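Local coordinates for phospholipase C-beta (PLC-beta) (PDB 3QR0), which belongs to the phospholipase C-beta family and combines a PH domain, EF-hand-like modules, a TIM-barrel-type core that holds a calcium ion, and a C2 domain, at residues A189-S192 / K193-K197; E166-N170 / K171-K175; E156-Y159 / F160-T164; F661-D664 / K665-S669. All coordinates share one frame; numbering follows the deposited sequence.

In the fold
Contacts 1, 2 and 3 belong to one EF-hand-like region, while contact 4 lies in the C2 domain. Contact 3, on helix 151-165, is aromatic and well buried, with no exposed residue; contact 2 has four exposed among eight, and contacts 1 and 4 are mixed. Contact 3 touches contact 2 through the salt bridge of Arg161 NH2 to Glu166 OE2 (3.1 Å) and through Ile172 and Met167 packing on Leu162 O. Contact 2 is a tight backbone reversal, and its Val174 CG1 meets Leu195 CD1 of contact 1 at 3.8 Å. Contact 1 is plain helical bonding with one aliphatic pair. Contact 4 is a loop with an ST turn, its nearest atoms about 6 Å from contacts 1 and 3.

Contact 1 (A189-S192 / K193-K197)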
loop_
_atom_site.group_PDB
_atom_site.type_symbol
_atom_site.label_atom_id
_atom_site.label_comp_id
_atom_site.label_asym_id
_atom_site.label_seq_id
_atom_site.Cartn_x
_atom_site.Cartn_y
_atom_site.Cartn_z
ATOM N N ALA A 189 -32.106 12.763 6.853
ATOM C CA ALA A 189 -33.478 12.775 6.344
ATOM C C ALA A 189 -33.625 11.840 5.142
ATOM O O ALA A 189 -34.637 11.146 5.014
ATOM C CB ALA A 189 -33.898 14.196 5.968
ATOM N N ARG A 190 -32.622 11.831 4.262
ATOM C CA ARG A 190 -32.614 10.922 3.111
ATOM C C ARG A 190 -32.623 9.472 3.582
ATOM O O ARG A 190 -33.380 8.645 3.068
ATOM C CB ARG A 190 -31.391 11.162 2.221
ATOM C CG ARG A 190 -31.414 12.474 1.449
ATOM C CD ARG A 190 -30.193 12.601 0.540
ATOM N NE ARG A 190 -30.192 11.589 -0.517
ATOM C CZ ARG A 190 -29.215 11.414 -1.405
ATOM N NH1 ARG A 190 -28.131 12.181 -1.384
ATOM N NH2 ARG A 190 -29.323 10.459 -2.324
ATOM N N ILE A 191 -31.787 9.181 4.574
ATOM C CA ILE A 191 -31.707 7.845 5.150
ATOM C C ILE A 191 -33.062 7.405 5.713
ATOM O O ILE A 191 -33.519 6.302 5.427
ATOM C CB ILE A 191 -30.601 7.765 6.231
ATOM C CG1 ILE A 191 -29.220 7.826 5.566
ATOM C CG2 ILE A 191 -30.739 6.492 7.052
ATOM C CD1 ILE A 191 -28.093 8.171 6.515
ATOM N N SER A 192 -33.710 8.275 6.485
ATOM C CA SER A 192 -35.039 7.974 7.037
ATOM C C SER A 192 -36.072 7.693 5.939
ATOM O O SER A 192 -36.835 6.728 6.029
ATOM C CB SER A 192 -35.530 9.123 7.923
ATOM O OG SER A 192 -34.726 9.241 9.083
ATOM N N LYS A 193 -36.089 8.541 4.913
ATOM C CA LYS A 193 -36.995 8.372 3.776
ATOM C C LYS A 193 -36.750 7.041 3.063
ATOM O O LYS A 193 -37.698 6.361 2.667
ATOM C CB LYS A 193 -36.824 9.528 2.782
ATOM C CG LYS A 193 -37.277 10.891 3.309
ATOM C CD LYS A 193 -38.730 11.198 2.956
ATOM C CE LYS A 193 -38.875 11.655 1.507
ATOM N NZ LYS A 193 -40.220 12.237 1.237
ATOM N N ALA A 194 -35.478 6.673 2.909
ATOM C CA ALA A 194 -35.107 5.412 2.259
ATOM C C ALA A 194 -35.565 4.203 3.074
ATOM O O ALA A 194 -36.062 3.230 2.516
ATOM C CB ALA A 194 -33.598 5.353 2.022
ATOM N N LEU A 195 -35.396 4.271 4.393
ATOM C CA LEU A 195 -35.869 3.213 5.291
ATOM C C LEU A 195 -37.387 3.075 5.187
ATOM O O LEU A 195 -37.921 1.965 5.180
ATOM C CB LEU A 195 -35.475 3.513 6.742
ATOM C CG LEU A 195 -33.980 3.549 7.082
ATOM C CD1 LEU A 195 -33.767 4.117 8.481
ATOM C CD2 LEU A 195 -33.345 2.172 6.960
ATOM N N GLU A 196 -38.070 4.214 5.101
ATOM C CA GLU A 196 -39.523 4.242 4.955
ATOM C C GLU A 196 -39.958 3.582 3.647
ATOM O O GLU A 196 -40.860 2.750 3.642
ATOM C CB GLU A 196 -40.034 5.683 5.018
ATOM C CG GLU A 196 -41.522 5.814 5.301
ATOM C CD GLU A 196 -41.956 7.261 5.474
ATOM O OE1 GLU A 196 -41.266 8.164 4.945
ATOM O OE2 GLU A 196 -42.987 7.499 6.139
ATOM N N LYS A 197 -39.300 3.945 2.549
ATOM C CA LYS A 197 -39.612 3.396 1.224
ATOM C C LYS A 197 -39.485 1.870 1.165
ATOM O O LYS A 197 -40.240 1.207 0.455
ATOM C CB LYS A 197 -38.704 4.030 0.167
ATOM C CG LYS A 197 -39.034 3.638 -1.263
ATOM C CD LYS A 197 -38.340 4.556 -2.256
ATOM C CE LYS A 197 -38.806 4.295 -3.682
ATOM N NZ LYS A 197 -38.238 5.291 -4.634
#
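The flat groups that meet Leu195 and Lys193 are peptide carbonyls, for no aromatic ring takes part. Leu195 N donates to Ile191 O over 3.0 Å. Leu195 CG presses on the same oxygen at 3.2 Å, so one acceptor meets both a polar and an apolar atom of a single residue. Two residues earlier, Lys193 repeats the pattern: its N is bonded to Ala189 O at 3.0 Å and its CG lies 3.2 Å from Ala189 O. The remaining rungs, Ala194 N to Arg190 O and Glu196 N to Ser192 O, complete four consecutive i to i+4 bonds. These belong to helix 185-198 of the EF-hand-like region, whose buried side faces helices 174-181 and 215-225. On that side Ile191 and Leu195 lie side by side and point the same way. Ile191 CG2, set anti to the backbone N, approaches Leu195 CD1 at 4.1 Å, while Ala194 packs on Phe221 and Ala224. Ser192 OG lies beside its own backbone N (chi1 -67°) and turns back to bond Arg188 O. Toward solvent, the Lys193 chain bends twice beyond CG, and Glu196 extends past its own CG. The guanidinium of Arg190 reaches outside the helix, where its NH2 forms a salt bridge with Asp698 of the C2 domain and a hydrogen bond with Leu225 O.

Contact 2 (E166-N170 / K171-K175)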
loop_
_atom_site.group_PDB
_atom_site.type_symbol
_atom_site.label_atom_id
_atom_site.label_comp_id
_atom_site.label_asym_id
_atom_site.label_seq_id
_atom_site.Cartn_x
_atom_site.Cartn_y
_atom_site.Cartn_z
ATOM N N GLU A 166 -23.581 -3.024 16.480
ATOM C CA GLU A 166 -24.633 -2.070 16.850
ATOM C C GLU A 166 -25.940 -2.719 17.290
ATOM O O GLU A 166 -26.850 -2.023 17.739
ATOM C CB GLU A 166 -24.934 -1.134 15.677
ATOM C CG GLU A 166 -23.718 -0.414 15.116
ATOM C CD GLU A 166 -23.028 0.468 16.139
ATOM O OE1 GLU A 166 -23.718 0.992 17.040
ATOM O OE2 GLU A 166 -21.797 0.642 16.033
ATOM N N MET A 167 -26.043 -4.039 17.159
ATOM C CA MET A 167 -27.297 -4.727 17.446
ATOM C C MET A 167 -27.583 -4.742 18.946
ATOM O O MET A 167 -26.688 -4.990 19.758
ATOM C CB MET A 167 -27.280 -6.152 16.889
ATOM C CG MET A 167 -28.644 -6.824 16.917
ATOM S SD MET A 167 -28.789 -8.183 15.750
ATOM C CE MET A 167 -27.783 -9.438 16.549
ATOM N N GLU A 168 -28.841 -4.468 19.293
ATOM C CA GLU A 168 -29.287 -4.364 20.683
ATOM C C GLU A 168 -30.532 -5.221 20.885
ATOM O O GLU A 168 -31.629 -4.828 20.484
ATOM C CB GLU A 168 -29.598 -2.898 21.023
ATOM C CG GLU A 168 -30.153 -2.655 22.433
ATOM C CD GLU A 168 -30.450 -1.184 22.710
ATOM O OE1 GLU A 168 -30.435 -0.373 21.752
ATOM O OE2 GLU A 168 -30.703 -0.841 23.888
ATOM N N LYS A 169 -30.349 -6.389 21.500
ATOM C CA LYS A 169 -31.445 -7.321 21.790
ATOM C C LYS A 169 -32.152 -7.744 20.503
ATOM O O LYS A 169 -33.357 -7.547 20.341
ATOM C CB LYS A 169 -32.424 -6.710 22.803
ATOM C CG LYS A 169 -31.717 -6.043 23.980
ATOM C CD LYS A 169 -32.574 -5.980 25.231
ATOM C CE LYS A 169 -31.795 -5.374 26.395
ATOM N NZ LYS A 169 -32.377 -5.741 27.714
ATOM N N ASN A 170 -31.366 -8.317 19.593
ATOM C CA ASN A 170 -31.836 -8.760 18.279
ATOM C C ASN A 170 -32.572 -7.675 17.481
ATOM O O ASN A 170 -33.486 -7.970 16.710
ATOM C CB ASN A 170 -32.704 -10.020 18.422
ATOM C CG ASN A 170 -31.930 -11.202 18.986
ATOM O OD1 ASN A 170 -30.760 -11.412 18.657
ATOM N ND2 ASN A 170 -32.586 -11.988 19.835
ATOM N N LYS A 171 -32.157 -6.424 17.662
ATOM C CA LYS A 171 -32.755 -5.300 16.948
ATOM C C LYS A 171 -31.679 -4.306 16.528
ATOM O O LYS A 171 -30.719 -4.069 17.264
ATOM C CB LYS A 171 -33.799 -4.593 17.814
ATOM C CG LYS A 171 -35.040 -5.424 18.099
ATOM C CD LYS A 171 -35.999 -4.707 19.036
ATOM C CE LYS A 171 -37.330 -5.441 19.126
ATOM N NZ LYS A 171 -38.296 -4.758 20.031
ATOM N N ILE A 172 -31.855 -3.728 15.342
ATOM C CA ILE A 172 -30.928 -2.742 14.804
ATOM C C ILE A 172 -31.535 -1.352 14.979
ATOM O O ILE A 172 -32.528 -1.030 14.331
ATOM C CB ILE A 172 -30.645 -2.986 13.302
ATOM C CG1 ILE A 172 -29.961 -4.342 13.083
ATOM C CG2 ILE A 172 -29.762 -1.874 12.740
ATOM C CD1 ILE A 172 -30.879 -5.548 13.214
ATOM N N PRO A 173 -30.952 -0.525 15.863
ATOM C CA PRO A 173 -31.524 0.811 16.047
ATOM C C PRO A 173 -31.320 1.705 14.820
ATOM O O PRO A 173 -30.252 1.673 14.203
ATOM C CB PRO A 173 -30.786 1.362 17.276
ATOM C CG PRO A 173 -29.579 0.530 17.445
ATOM C CD PRO A 173 -29.783 -0.768 16.726
ATOM N N VAL A 174 -32.350 2.472 14.462
ATOM C CA VAL A 174 -32.268 3.410 13.339
ATOM C C VAL A 174 -31.170 4.435 13.601
ATOM O O VAL A 174 -30.447 4.831 12.690
ATOM C CB VAL A 174 -33.609 4.147 13.102
ATOM C CG1 VAL A 174 -33.439 5.259 12.064
ATOM C CG2 VAL A 174 -34.694 3.167 12.673
ATOM N N LYS A 175 -31.062 4.855 14.860
ATOM C CA LYS A 175 -29.979 5.715 15.332
ATOM C C LYS A 175 -28.595 5.207 14.892
ATOM O O LYS A 175 -27.729 5.998 14.508
ATOM C CB LYS A 175 -30.050 5.805 16.864
ATOM C CG LYS A 175 -29.028 6.706 17.523
ATOM C CD LYS A 175 -29.383 6.924 18.989
ATOM C CE LYS A 175 -28.333 7.736 19.713
ATOM N NZ LYS A 175 -28.791 8.122 21.081
#
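Glu168 and Lys171 close the tight part of this reversal. Glu168 N donates to Lys171 O over 2.8 Å in a straight bond (180° at the hydrogen) that lies in the carbonyl plane. The return bond, Lys171 N to Glu168 O at 3.3 Å, is weak. Met167 packs beside the strong one, with its CG 3.5 Å from Lys171 O and its SD 4.2 Å from Ile172 CD1; CG set anti to the backbone N (chi1 -169°) carries the thioether along that side. Pro173 CD lies 3.3 Å from Glu166 O. Strand 171-173 pairs antiparallel with strand 207-209, through Ile172 and Ile208 among others, in a short two-stranded sheet, consistent with the one that couples the loops of paired EF-hands; Pro173 occupies the N-cap position, right before helix 174-181. The opposite character appears at the bend. Lys169 and Asn170, both with positive phi, make the turn with exposed side chains, and the end of the Lys169 chain leads away. The Lys171 chain is likewise exposed, extended beyond CG and running over Ala207 and Asp209 of the partner strand.

Contact 3 (E156-Y159 / F160-T164)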
loop_
_atom_site.group_PDB
_atom_site.type_symbol
_atom_site.label_atom_id
_atom_site.label_comp_id
_atom_site.label_asym_id
_atom_site.label_seq_id
_atom_site.Cartn_x
_atom_site.Cartn_y
_atom_site.Cartn_z
ATOM N N GLU A 156 -21.629 -4.839 2.666
ATOM C CA GLU A 156 -21.767 -6.000 3.544
ATOM C C GLU A 156 -21.017 -5.813 4.876
ATOM O O GLU A 156 -21.495 -6.245 5.921
ATOM C CB GLU A 156 -21.287 -7.270 2.832
ATOM C CG GLU A 156 -21.606 -8.559 3.577
ATOM C CD GLU A 156 -21.007 -9.790 2.916
ATOM O OE1 GLU A 156 -19.846 -9.731 2.456
ATOM O OE2 GLU A 156 -21.692 -10.828 2.877
ATOM N N LYS A 157 -19.851 -5.177 4.833
ATOM C CA LYS A 157 -19.118 -4.805 6.051
ATOM C C LYS A 157 -19.969 -3.926 6.975
ATOM O O LYS A 157 -20.061 -4.179 8.182
ATOM C CB LYS A 157 -17.820 -4.080 5.694
ATOM C CG LYS A 157 -17.050 -3.540 6.886
ATOM C CD LYS A 157 -15.602 -3.236 6.524
ATOM C CE LYS A 157 -14.896 -2.489 7.647
ATOM N NZ LYS A 157 -13.440 -2.311 7.369
ATOM N N LEU A 158 -20.592 -2.902 6.398
ATOM C CA LEU A 158 -21.521 -2.049 7.131
ATOM C C LEU A 158 -22.687 -2.870 7.683
ATOM O O LEU A 158 -23.112 -2.663 8.828
ATOM C CB LEU A 158 -22.048 -0.924 6.228
ATOM C CG LEU A 158 -23.093 0.026 6.815
ATOM C CD1 LEU A 158 -22.551 0.724 8.057
ATOM C CD2 LEU A 158 -23.533 1.042 5.775
ATOM N N TYR A 159 -23.205 -3.791 6.869
ATOM C CA TYR A 159 -24.289 -4.679 7.295
ATOM C C TYR A 159 -23.882 -5.488 8.527
ATOM O O TYR A 159 -24.655 -5.611 9.480
ATOM C CB TYR A 159 -24.710 -5.629 6.162
ATOM C CG TYR A 159 -25.745 -6.650 6.577
ATOM C CD1 TYR A 159 -27.094 -6.327 6.594
ATOM C CD2 TYR A 159 -25.372 -7.935 6.970
ATOM C CE1 TYR A 159 -28.054 -7.258 6.987
ATOM C CE2 TYR A 159 -26.325 -8.878 7.364
ATOM C CZ TYR A 159 -27.662 -8.529 7.368
ATOM O OH TYR A 159 -28.612 -9.442 7.754
ATOM N N PHE A 160 -22.673 -6.040 8.505
ATOM C CA PHE A 160 -22.193 -6.830 9.641
ATOM C C PHE A 160 -21.896 -5.976 10.869
ATOM O O PHE A 160 -22.062 -6.444 12.002
ATOM C CB PHE A 160 -20.993 -7.691 9.255
ATOM C CG PHE A 160 -21.384 -9.021 8.695
ATOM C CD1 PHE A 160 -21.622 -9.177 7.335
ATOM C CD2 PHE A 160 -21.562 -10.112 9.534
ATOM C CE1 PHE A 160 -22.001 -10.406 6.812
ATOM C CE2 PHE A 160 -21.940 -11.351 9.016
ATOM C CZ PHE A 160 -22.162 -11.493 7.652
ATOM N N ARG A 161 -21.488 -4.729 10.659
ATOM C CA ARG A 161 -21.358 -3.803 11.771
ATOM C C ARG A 161 -22.721 -3.608 12.440
ATOM O O ARG A 161 -22.845 -3.713 13.664
ATOM C CB ARG A 161 -20.799 -2.451 11.335
ATOM C CG ARG A 161 -20.361 -1.631 12.529
ATOM C CD ARG A 161 -20.036 -0.204 12.201
ATOM N NE ARG A 161 -20.152 0.636 13.395
ATOM C CZ ARG A 161 -19.621 1.848 13.535
ATOM N NH1 ARG A 161 -18.900 2.397 12.562
ATOM N NH2 ARG A 161 -19.806 2.511 14.669
ATOM N N LEU A 162 -23.738 -3.342 11.627
ATOM C CA LEU A 162 -25.083 -3.083 12.135
ATOM C C LEU A 162 -25.709 -4.277 12.862
ATOM O O LEU A 162 -26.418 -4.089 13.855
ATOM C CB LEU A 162 -26.001 -2.615 11.000
ATOM C CG LEU A 162 -25.678 -1.218 10.459
ATOM C CD1 LEU A 162 -26.501 -0.925 9.222
ATOM C CD2 LEU A 162 -25.914 -0.144 11.524
ATOM N N THR A 163 -25.446 -5.488 12.376
ATOM C CA THR A 163 -26.061 -6.695 12.934
ATOM C C THR A 163 -25.211 -7.405 14.001
ATOM O O THR A 163 -25.651 -8.399 14.571
ATOM C CB THR A 163 -26.419 -7.704 11.825
ATOM O OG1 THR A 163 -25.232 -8.130 11.137
ATOM C CG2 THR A 163 -27.394 -7.077 10.839
ATOM N N THR A 164 -24.005 -6.907 14.270
ATOM C CA THR A 164 -23.172 -7.476 15.337
ATOM C C THR A 164 -22.766 -6.410 16.350
ATOM O O THR A 164 -23.116 -6.510 17.522
ATOM C CB THR A 164 -21.919 -8.195 14.778
ATOM O OG1 THR A 164 -21.008 -7.237 14.223
ATOM C CG2 THR A 164 -22.315 -9.204 13.711
#
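Tyr159 lays one face of its ring over the methyl of Thr163. CG2 sits 4.0 Å from the ring centroid and 18° off the normal, a CH-pi contact offset toward the rim. The same tyrosine turns its edge to the face of Phe160: the centroids are 5.7 Å apart and the planes stand at 83°, the T-shaped form. Phe160 in turn runs alongside Glu156, whose CG approaches Phe160 CE1 at 3.7 Å. Glu156 CG is anti to the backbone N (chi1 -170°), which swings the aliphatic part of the side chain along the ring. Glu156 O lies at the ring edge, 3.3 Å from Phe160 CD1, while Phe160 N is bonded to that same oxygen and Thr163 N likewise to Tyr159 O. Along the buried side of helix 151-165, Leu158 CG meets Leu162 CD1 at 4.3 Å, and both leucines pack on Phe218 of helix 215-225, within the EF-hand-like region. A wider pi-type turn occupies 161-164. The backbone bonds of Thr164 N to Phe160 O and Arg161 O are weak there, and Thr164 OG1 donates to Phe160 O over 2.6 Å. Tyr159 OH bonds Phe213 O, and the Tyr159 and Phe213 rings meet nearly parallel. The tyrosine is thus held by a methyl, two rings and a hydroxyl bond, which should restrict its rotation, and the hydroxyl of Thr164 adds a bond where backbone bonding weakens.

Contact 4 (F661-D664 / K665-S669); sequences FLSD and KQISS
Ser663 and Lys665 meet across the bend of this loop. Ser663 OG, anti to its own backbone nitrogen (chi1 176°), points across the bend and accepts from Lys665 N at 3.1 Å, nearly straight at 171°. A side-chain oxygen bonded to the amide two residues on is an ST turn. Ile667 flanks the serine: Ile667 CG2 lies 3.7 Å from Ser663 OG, and Ile667 CD1 reaches over Ser663 CB at 4.0 Å. Ile667 CD1 also meets Leu662 CB at 4.2 Å. The leucine points toward the returning chain, and its CD1 lies 3.6 Å from Ser669 OG, a hydroxyl bonded to Tyr701 OH. The chain directions before and after the bend differ by 158°, a near reversal. Asp664 and Lys665 slant across each other at the outer corner; their charged atoms do not meet, with Asp664 OD1 and Lys665 NZ 6.5 Å apart. The loop links strand 650-660 of one sheet of the C2 beta sandwich to strand 669-676 of the other. It also faces the EF-hand-like region, where Asp664 O accepts from Ser182 OG and Gln666 packs on helix 185-198. Chemically, within these residues the one hydrogen bond across the bend is Lys665 N to Ser663 OG, with Leu662 and Ile667 closing its inner side, while the Asp664-Lys665 pair would probably add no more than a longer-range attraction.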
loop_
_atom_site.group_PDB
_atom_site.type_symbol
_atom_site.label_atom_id
_atom_site.label_comp_id
_atom_site.label_asym_id
_atom_site.label_seq_id
_atom_site.Cartn_x
_atom_site.Cartn_y
_atom_site.Cartn_z
ATOM N N PHE A 661 -20.379 7.988 -1.115
ATOM C CA PHE A 661 -19.975 7.981 0.288
ATOM C C PHE A 661 -18.603 8.587 0.516
ATOM O O PHE A 661 -17.774 8.014 1.214
ATOM C CB PHE A 661 -20.017 6.558 0.846
ATOM C CG PHE A 661 -21.351 5.901 0.712
ATOM C CD1 PHE A 661 -22.437 6.365 1.434
ATOM C CD2 PHE A 661 -21.522 4.814 -0.131
ATOM C CE1 PHE A 661 -23.677 5.757 1.316
ATOM C CE2 PHE A 661 -22.752 4.200 -0.247
ATOM C CZ PHE A 661 -23.833 4.674 0.473
ATOM N N LEU A 662 -18.366 9.748 -0.083
ATOM C CA LEU A 662 -17.096 10.442 0.105
ATOM C C LEU A 662 -16.938 10.967 1.526
ATOM O O LEU A 662 -15.819 11.073 2.019
ATOM C CB LEU A 662 -16.954 11.598 -0.883
ATOM C CG LEU A 662 -16.795 11.207 -2.349
ATOM C CD1 LEU A 662 -16.574 12.465 -3.174
ATOM C CD2 LEU A 662 -15.645 10.212 -2.548
ATOM N N SER A 663 -18.050 11.295 2.183
ATOM C CA SER A 663 -17.993 11.930 3.495
ATOM C C SER A 663 -19.284 11.791 4.296
ATOM O O SER A 663 -20.365 11.583 3.736
ATOM C CB SER A 663 -17.660 13.414 3.325
ATOM O OG SER A 663 -17.678 14.080 4.572
ATOM N N ASP A 664 -19.154 11.940 5.614
ATOM C CA ASP A 664 -20.307 11.935 6.520
ATOM C C ASP A 664 -20.977 13.314 6.633
ATOM O O ASP A 664 -21.979 13.464 7.339
ATOM C CB ASP A 664 -19.915 11.399 7.911
ATOM C CG ASP A 664 -18.626 12.011 8.451
ATOM O OD1 ASP A 664 -18.316 13.174 8.118
ATOM O OD2 ASP A 664 -17.916 11.317 9.212
ATOM N N LYS A 665 -20.424 14.310 5.939
ATOM C CA LYS A 665 -21.023 15.646 5.858
ATOM C C LYS A 665 -21.160 16.077 4.399
ATOM O O LYS A 665 -20.598 15.447 3.504
ATOM C CB LYS A 665 -20.201 16.670 6.655
ATOM C CG LYS A 665 -18.700 16.662 6.363
ATOM C CD LYS A 665 -17.965 17.747 7.148
ATOM C CE LYS A 665 -16.476 17.790 6.794
ATOM N NZ LYS A 665 -15.849 19.101 7.151
ATOM N N GLN A 666 -21.925 17.141 4.165
ATOM C CA GLN A 666 -22.138 17.657 2.810
ATOM C C GLN A 666 -20.930 18.459 2.349
ATOM O O GLN A 666 -20.837 19.657 2.622
ATOM C CB GLN A 666 -23.402 18.528 2.731
ATOM C CG GLN A 666 -24.687 17.739 2.546
ATOM C CD GLN A 666 -25.890 18.618 2.257
ATOM O OE1 GLN A 666 -25.877 19.823 2.521
ATOM N NE2 GLN A 666 -26.937 18.019 1.705
ATOM N N ILE A 667 -20.017 17.796 1.644
ATOM C CA ILE A 667 -18.823 18.444 1.097
ATOM C C ILE A 667 -18.995 18.768 -0.386
ATOM O O ILE A 667 -19.888 18.240 -1.052
ATOM C CB ILE A 667 -17.555 17.564 1.267
ATOM C CG1 ILE A 667 -17.704 16.223 0.535
ATOM C CG2 ILE A 667 -17.271 17.324 2.742
ATOM C CD1 ILE A 667 -16.388 15.565 0.199
ATOM N N SER A 668 -18.139 19.654 -0.883
ATOM C CA SER A 668 -17.999 19.896 -2.313
ATOM C C SER A 668 -16.722 19.186 -2.754
ATOM O O SER A 668 -15.705 19.274 -2.067
ATOM C CB SER A 668 -17.908 21.393 -2.599
ATOM O OG SER A 668 -19.063 22.065 -2.125
ATOM N N SER A 669 -16.771 18.470 -3.872
ATOM C CA SER A 669 -15.641 17.638 -4.291
ATOM C C SER A 669 -15.326 17.727 -5.774
ATOM O O SER A 669 -16.156 18.142 -6.580
ATOM C CB SER A 669 -15.905 16.175 -3.940
ATOM O OG SER A 669 -16.926 15.630 -4.757
#